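Local atomic coordinates of methionine-binding lipoprotein MetQ (Bacillus subtilis subsp. subtilis, PDB entry 4GOT), a protein that binds methionine and probably passes it to the membrane permease of the MetNPQ ABC transporter, and also takes part in methionine sulfoxide transport. Residues E19-A24 and K221-V226; E25-E30 and K230-F235. All coordinates share one frame; numbering follows the deposited sequence. Where two conformers were deposited one is given.

Contact 1: residues E19-A24 and K221-V226; sequences EILKEA and KALMEV
This is a buried, wholly apolar helix-to-helix contact in the lobe of MetQ that holds the six-stranded mixed sheet. L21 and A24 of helix 14-29 meet L223 and V226 of helix 218-227. All four residues are buried. The backbones come closest at A24 and V226, where the CA atoms are 6.2 Å apart. There the CB of A24 points at the other helix and meets CG1 of V226 at 3.4 Å. V226 has two conformers, so the tightness of this approach is doubtful. In the conformer given, CG1 of V226 also lies 3.7 Å from CA of A24, and one methyl packs against both the side chain and the backbone of the alanine. The valine torsion of this conformer explains the contact: CG1 lies anti to the backbone N (chi1 173°), and this branch faces the alanine. The second pair is looser. CD2 of L21 touches CD1 of L223 at 4.0 Å, and the two leucine side chains cross at about a right angle. Each leucine reaches the other with a terminal methyl. Both also touch strand 7-12, L21 on V10 and A12, L223 on I8. The small A24 lets the two backbones approach closely, while the leucines lie between the two helices. With only carbon meeting carbon, the contact rests on close packing and the exclusion of water.

Contact 2: residues E25-E30 and K230-F235; sequences EPLLKE and KKIKDF
L27 of helix 14-29 meets K231 and I232 near the start of helix 230-239. Its CB points toward that helix, and L27 also touches V226. CG is anti to the carbonyl carbon (chi1 -54°), and the two methyls beyond it make the contact. CD1 lies between two residues. CD1 of L27 is 4.0 Å from CB of K231 and 4.2 Å from CG1 of I232. CD2 of L27 meets CD of K231 at 3.7 Å. The leucine and the lysine chain cross obliquely, and both methyls lie against the aliphatic part of K231. This lysine is exposed, and its carbons cover one side of the partly exposed leucine. NZ of K231 is 5.2 Å from OE1 of E30. The two charges are opposite but not in contact, and any attraction between them is probably weak. I232 is buried on the inner side, where it also touches I20, E23 and V226. Its backbone N is hydrogen-bonded to OG of S229, just before the helix. The arrangement is plain helix-helix packing on the outside of a lobe of a periplasmic-binding-protein-type fold, with a lysine chain at the solvent edge.

In the fold
Contacts 1 and 2 share helix 14-29, and their centres are 6 Å apart. Helices 218-227 and 230-239 follow each other in the chain, and both pack on this one helix. Along the chain the segments of the two contacts alternate. Between the contacts, O of V226 lies 3.5 Å from CG1 of I232. CG of E23 packs at 3.6 Å against CD1 of I232, and CD of E23 lies 3.5 Å from CD1 of F235. Neither contact forms the ligand pocket. The side chain of L21 is about 13 Å from the bound selenomethionine. Together the two contacts join two helices near the C-terminus to the first helix of the chain.

Contact 1: residues E19-A24 and K221-V226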
loop_
_atom_site.group_PDB
_atom_site.type_symbol
_atom_site.label_atom_id
_atom_site.label_comp_id
_atom_site.label_asym_id
_atom_site.label_seq_id
_atom_site.Cartn_x
_atom_site.Cartn_y
_atom_site.Cartn_z
ATOM N N GLU A 19 -7.921 3.352 11.045
ATOM C CA GLU A 19 -8.449 4.682 11.423
ATOM C C GLU A 19 -9.612 5.182 10.504
ATOM O O GLU A 19 -10.594 5.794 10.981
ATOM C CB GLU A 19 -7.330 5.722 11.398
ATOM C CG GLU A 19 -6.145 5.392 12.288
ATOM C CD GLU A 19 -5.159 6.559 12.443
ATOM O OE1 GLU A 19 -5.141 7.480 11.578
ATOM O OE2 GLU A 19 -4.382 6.542 13.428
ATOM N N ILE A 20 -9.497 4.935 9.204
ATOM C CA ILE A 20 -10.563 5.289 8.257
ATOM C C ILE A 20 -11.828 4.493 8.569
ATOM O O ILE A 20 -12.931 5.067 8.644
ATOM C CB ILE A 20 -10.142 5.065 6.808
ATOM C CG1 ILE A 20 -9.107 6.128 6.403
ATOM C CG2 ILE A 20 -11.340 5.168 5.860
ATOM C CD1 ILE A 20 -8.407 5.766 5.127
ATOM N N LEU A 21 -11.649 3.190 8.828
ATOM C CA LEU A 21 -12.771 2.330 9.254
ATOM C C LEU A 21 -13.414 2.807 10.563
ATOM O O LEU A 21 -14.635 2.803 10.685
ATOM C CB LEU A 21 -12.354 0.835 9.354
ATOM C CG LEU A 21 -11.980 0.135 8.039
ATOM C CD1 LEU A 21 -11.508 -1.318 8.266
ATOM C CD2 LEU A 21 -13.089 0.214 6.981
ATOM N N LYS A 22 -12.612 3.221 11.533
ATOM C CA LYS A 22 -13.155 3.713 12.784
ATOM C C LYS A 22 -13.939 4.997 12.518
ATOM O O LYS A 22 -14.975 5.223 13.136
ATOM C CB LYS A 22 -12.056 3.921 13.812
ATOM C CG LYS A 22 -12.498 4.394 15.186
ATOM C CD LYS A 22 -11.254 4.734 16.026
ATOM C CE LYS A 22 -11.535 4.848 17.525
ATOM N NZ LYS A 22 -11.666 6.256 17.968
ATOM N N GLU A 23 -13.474 5.836 11.599
ATOM C CA GLU A 23 -14.275 7.022 11.246
ATOM C C GLU A 23 -15.620 6.617 10.555
ATOM O O GLU A 23 -16.646 7.227 10.827
ATOM C CB GLU A 23 -13.456 8.008 10.399
ATOM C CG GLU A 23 -14.066 9.392 10.268
ATOM C CD GLU A 23 -13.895 10.266 11.519
ATOM O OE1 GLU A 23 -13.353 9.807 12.555
ATOM O OE2 GLU A 23 -14.303 11.441 11.436
ATOM N N ALA A 24 -15.591 5.580 9.704
ATOM C CA ALA A 24 -16.764 5.044 8.983
ATOM C C ALA A 24 -17.773 4.341 9.909
ATOM O O ALA A 24 -18.945 4.191 9.536
ATOM C CB ALA A 24 -16.346 4.070 7.867
ATOM N N LYS A 221 -21.687 -3.398 -0.099
ATOM C CA LYS A 221 -22.207 -2.192 -0.740
ATOM C C LYS A 221 -22.373 -1.042 0.249
ATOM O O LYS A 221 -22.042 0.078 -0.068
ATOM C CB LYS A 221 -23.509 -2.520 -1.469
ATOM C CG LYS A 221 -23.250 -3.336 -2.739
ATOM C CD LYS A 221 -22.076 -2.742 -3.542
ATOM C CE LYS A 221 -21.887 -3.296 -4.958
ATOM N NZ LYS A 221 -23.076 -3.196 -5.848
ATOM N N ALA A 222 -22.842 -1.353 1.462
ATOM C CA ALA A 222 -22.966 -0.378 2.541
ATOM C C ALA A 222 -21.598 0.179 2.965
ATOM O O ALA A 222 -21.460 1.385 3.188
ATOM C CB ALA A 222 -23.689 -1.005 3.748
ATOM N N LEU A 223 -20.601 -0.700 3.089
ATOM C CA LEU A 223 -19.217 -0.311 3.408
ATOM C C LEU A 223 -18.624 0.590 2.291
ATOM O O LEU A 223 -18.123 1.673 2.597
ATOM C CB LEU A 223 -18.360 -1.557 3.672
ATOM C CG LEU A 223 -16.873 -1.313 3.989
ATOM C CD1 LEU A 223 -16.664 -0.620 5.333
ATOM C CD2 LEU A 223 -16.097 -2.615 3.861
HETATM N N MSE A 224 -18.738 0.175 1.024
HETATM C CA MSE A 224 -18.230 0.961 -0.099
HETATM C C MSE A 224 -18.867 2.329 -0.135
HETATM O O MSE A 224 -18.195 3.306 -0.381
HETATM C CB MSE A 224 -18.471 0.249 -1.440
HETATM C CG MSE A 224 -17.723 -1.067 -1.588
HETATM SE SE MSE A 224 -15.880 -0.983 -0.946
HETATM C CE MSE A 224 -15.154 0.291 -2.223
ATOM N N GLU A 225 -20.178 2.374 0.119
ATOM C CA GLU A 225 -20.944 3.613 0.213
ATOM C C GLU A 225 -20.380 4.584 1.251
ATOM O O GLU A 225 -20.175 5.750 0.974
ATOM C CB GLU A 225 -22.408 3.318 0.540
ATOM C CG GLU A 225 -23.289 3.111 -0.675
ATOM C CD GLU A 225 -24.784 2.965 -0.341
ATOM O OE1 GLU A 225 -25.180 3.097 0.848
ATOM O OE2 GLU A 225 -25.576 2.714 -1.277
ATOM N N VAL A 226 -20.185 4.125 2.476
ATOM C CA VAL A 226 -19.598 4.984 3.503
ATOM C C VAL A 226 -18.162 5.438 3.145
ATOM O O VAL A 226 -17.826 6.630 3.320
ATOM C CB VAL A 226 -19.627 4.328 4.902
ATOM C CG1 VAL A 226 -18.851 5.185 5.885
ATOM C CG2 VAL A 226 -21.072 4.154 5.371
#

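Contact 2: residues E25-E30 and K230-F235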
loop_
_atom_site.group_PDB
_atom_site.type_symbol
_atom_site.label_atom_id
_atom_site.label_comp_id
_atom_site.label_asym_id
_atom_site.label_seq_id
_atom_site.Cartn_x
_atom_site.Cartn_y
_atom_site.Cartn_z
ATOM N N GLU A 25 -17.357 3.937 11.106
ATOM C CA GLU A 25 -18.258 3.174 12.017
ATOM C C GLU A 25 -19.656 3.796 12.337
ATOM O O GLU A 25 -20.655 3.120 12.238
ATOM C CB GLU A 25 -17.537 2.801 13.328
ATOM C CG GLU A 25 -18.422 2.055 14.317
ATOM C CD GLU A 25 -17.653 1.377 15.447
ATOM O OE1 GLU A 25 -16.566 1.873 15.855
ATOM O OE2 GLU A 25 -18.163 0.346 15.937
ATOM N N PRO A 26 -19.718 5.076 12.728
ATOM C CA PRO A 26 -21.040 5.670 12.974
ATOM C C PRO A 26 -21.905 5.853 11.714
ATOM O O PRO A 26 -23.148 5.816 11.813
ATOM C CB PRO A 26 -20.730 7.024 13.644
ATOM C CG PRO A 26 -19.267 7.235 13.515
ATOM C CD PRO A 26 -18.612 5.934 13.186
ATOM N N LEU A 27 -21.256 6.053 10.568
ATOM C CA LEU A 27 -21.949 6.120 9.308
ATOM C C LEU A 27 -22.529 4.733 8.886
ATOM O O LEU A 27 -23.637 4.651 8.313
ATOM C CB LEU A 27 -21.045 6.732 8.213
ATOM C CG LEU A 27 -20.414 8.114 8.504
ATOM C CD1 LEU A 27 -19.573 8.492 7.279
ATOM C CD2 LEU A 27 -21.416 9.209 8.801
ATOM N N LEU A 28 -21.812 3.656 9.185
ATOM C CA LEU A 28 -22.353 2.295 8.974
ATOM C C LEU A 28 -23.523 1.944 9.893
ATOM O O LEU A 28 -24.455 1.280 9.466
ATOM C CB LEU A 28 -21.259 1.219 9.144
ATOM C CG LEU A 28 -20.381 1.015 7.934
ATOM C CD1 LEU A 28 -19.189 0.146 8.328
ATOM C CD2 LEU A 28 -21.187 0.443 6.766
ATOM N N LYS A 29 -23.461 2.349 11.158
ATOM C CA LYS A 29 -24.594 2.174 12.084
ATOM C C LYS A 29 -25.855 2.926 11.578
ATOM O O LYS A 29 -26.976 2.415 11.677
ATOM C CB LYS A 29 -24.204 2.611 13.508
ATOM C CG LYS A 29 -25.252 2.250 14.559
ATOM C CD LYS A 29 -24.813 2.552 15.992
ATOM C CE LYS A 29 -25.046 4.016 16.400
ATOM N NZ LYS A 29 -25.370 4.174 17.857
ATOM N N GLU A 30 -25.659 4.099 10.971
ATOM C CA GLU A 30 -26.763 4.838 10.300
ATOM C C GLU A 30 -27.423 4.102 9.116
ATOM O O GLU A 30 -28.552 4.451 8.704
ATOM C CB GLU A 30 -26.310 6.254 9.879
ATOM C CG GLU A 30 -26.326 7.252 11.055
ATOM C CD GLU A 30 -25.425 8.488 10.879
ATOM O OE1 GLU A 30 -25.012 8.810 9.734
ATOM O OE2 GLU A 30 -25.125 9.149 11.908
ATOM N N LYS A 230 -18.739 11.958 1.394
ATOM C CA LYS A 230 -18.007 13.226 1.548
ATOM C C LYS A 230 -17.302 13.250 2.904
ATOM O O LYS A 230 -16.154 13.650 2.973
ATOM C CB LYS A 230 -18.903 14.466 1.387
ATOM C CG LYS A 230 -18.113 15.789 1.356
ATOM C CD LYS A 230 -18.992 17.031 1.368
ATOM C CE LYS A 230 -18.175 18.326 1.486
ATOM N NZ LYS A 230 -17.090 18.469 0.466
ATOM N N LYS A 231 -17.972 12.813 3.970
ATOM C CA LYS A 231 -17.335 12.767 5.303
ATOM C C LYS A 231 -16.031 11.972 5.324
ATOM O O LYS A 231 -15.028 12.466 5.834
ATOM C CB LYS A 231 -18.295 12.211 6.366
ATOM C CG LYS A 231 -19.336 13.212 6.806
ATOM C CD LYS A 231 -20.493 12.555 7.541
ATOM C CE LYS A 231 -21.242 13.568 8.377
ATOM N NZ LYS A 231 -22.685 13.227 8.404
ATOM N N ILE A 232 -16.016 10.754 4.766
ATOM C CA ILE A 232 -14.781 9.957 4.755
ATOM C C ILE A 232 -13.685 10.553 3.834
ATOM O O ILE A 232 -12.531 10.627 4.236
ATOM C CB ILE A 232 -15.051 8.446 4.534
ATOM C CG1 ILE A 232 -15.720 7.846 5.787
ATOM C CG2 ILE A 232 -13.766 7.690 4.234
ATOM C CD1 ILE A 232 -14.953 8.038 7.083
ATOM N N LYS A 233 -14.043 11.045 2.647
ATOM C CA LYS A 233 -13.053 11.681 1.776
ATOM C C LYS A 233 -12.400 12.920 2.406
ATOM O O LYS A 233 -11.192 13.096 2.308
ATOM C CB LYS A 233 -13.659 12.035 0.401
ATOM C CG LYS A 233 -13.991 10.796 -0.468
ATOM C CD LYS A 233 -14.430 11.186 -1.881
ATOM C CE LYS A 233 -14.771 9.933 -2.708
ATOM N NZ LYS A 233 -13.657 8.949 -2.851
ATOM N N ASP A 234 -13.214 13.764 3.025
ATOM C CA ASP A 234 -12.739 14.948 3.767
ATOM C C ASP A 234 -11.885 14.546 5.001
ATOM O O ASP A 234 -10.903 15.206 5.322
ATOM C CB ASP A 234 -13.914 15.798 4.245
ATOM C CG ASP A 234 -14.624 16.541 3.116
ATOM O OD1 ASP A 234 -14.059 16.678 1.996
ATOM O OD2 ASP A 234 -15.757 17.027 3.382
ATOM N N PHE A 235 -12.269 13.483 5.688
ATOM C CA PHE A 235 -11.451 12.967 6.823
ATOM C C PHE A 235 -10.052 12.585 6.362
ATOM O O PHE A 235 -9.058 13.046 6.925
ATOM C CB PHE A 235 -12.138 11.772 7.515
ATOM C CG PHE A 235 -11.258 11.026 8.502
ATOM C CD1 PHE A 235 -11.117 11.472 9.812
ATOM C CD2 PHE A 235 -10.598 9.860 8.128
ATOM C CE1 PHE A 235 -10.328 10.768 10.726
ATOM C CE2 PHE A 235 -9.792 9.164 9.031
ATOM C CZ PHE A 235 -9.664 9.617 10.331
#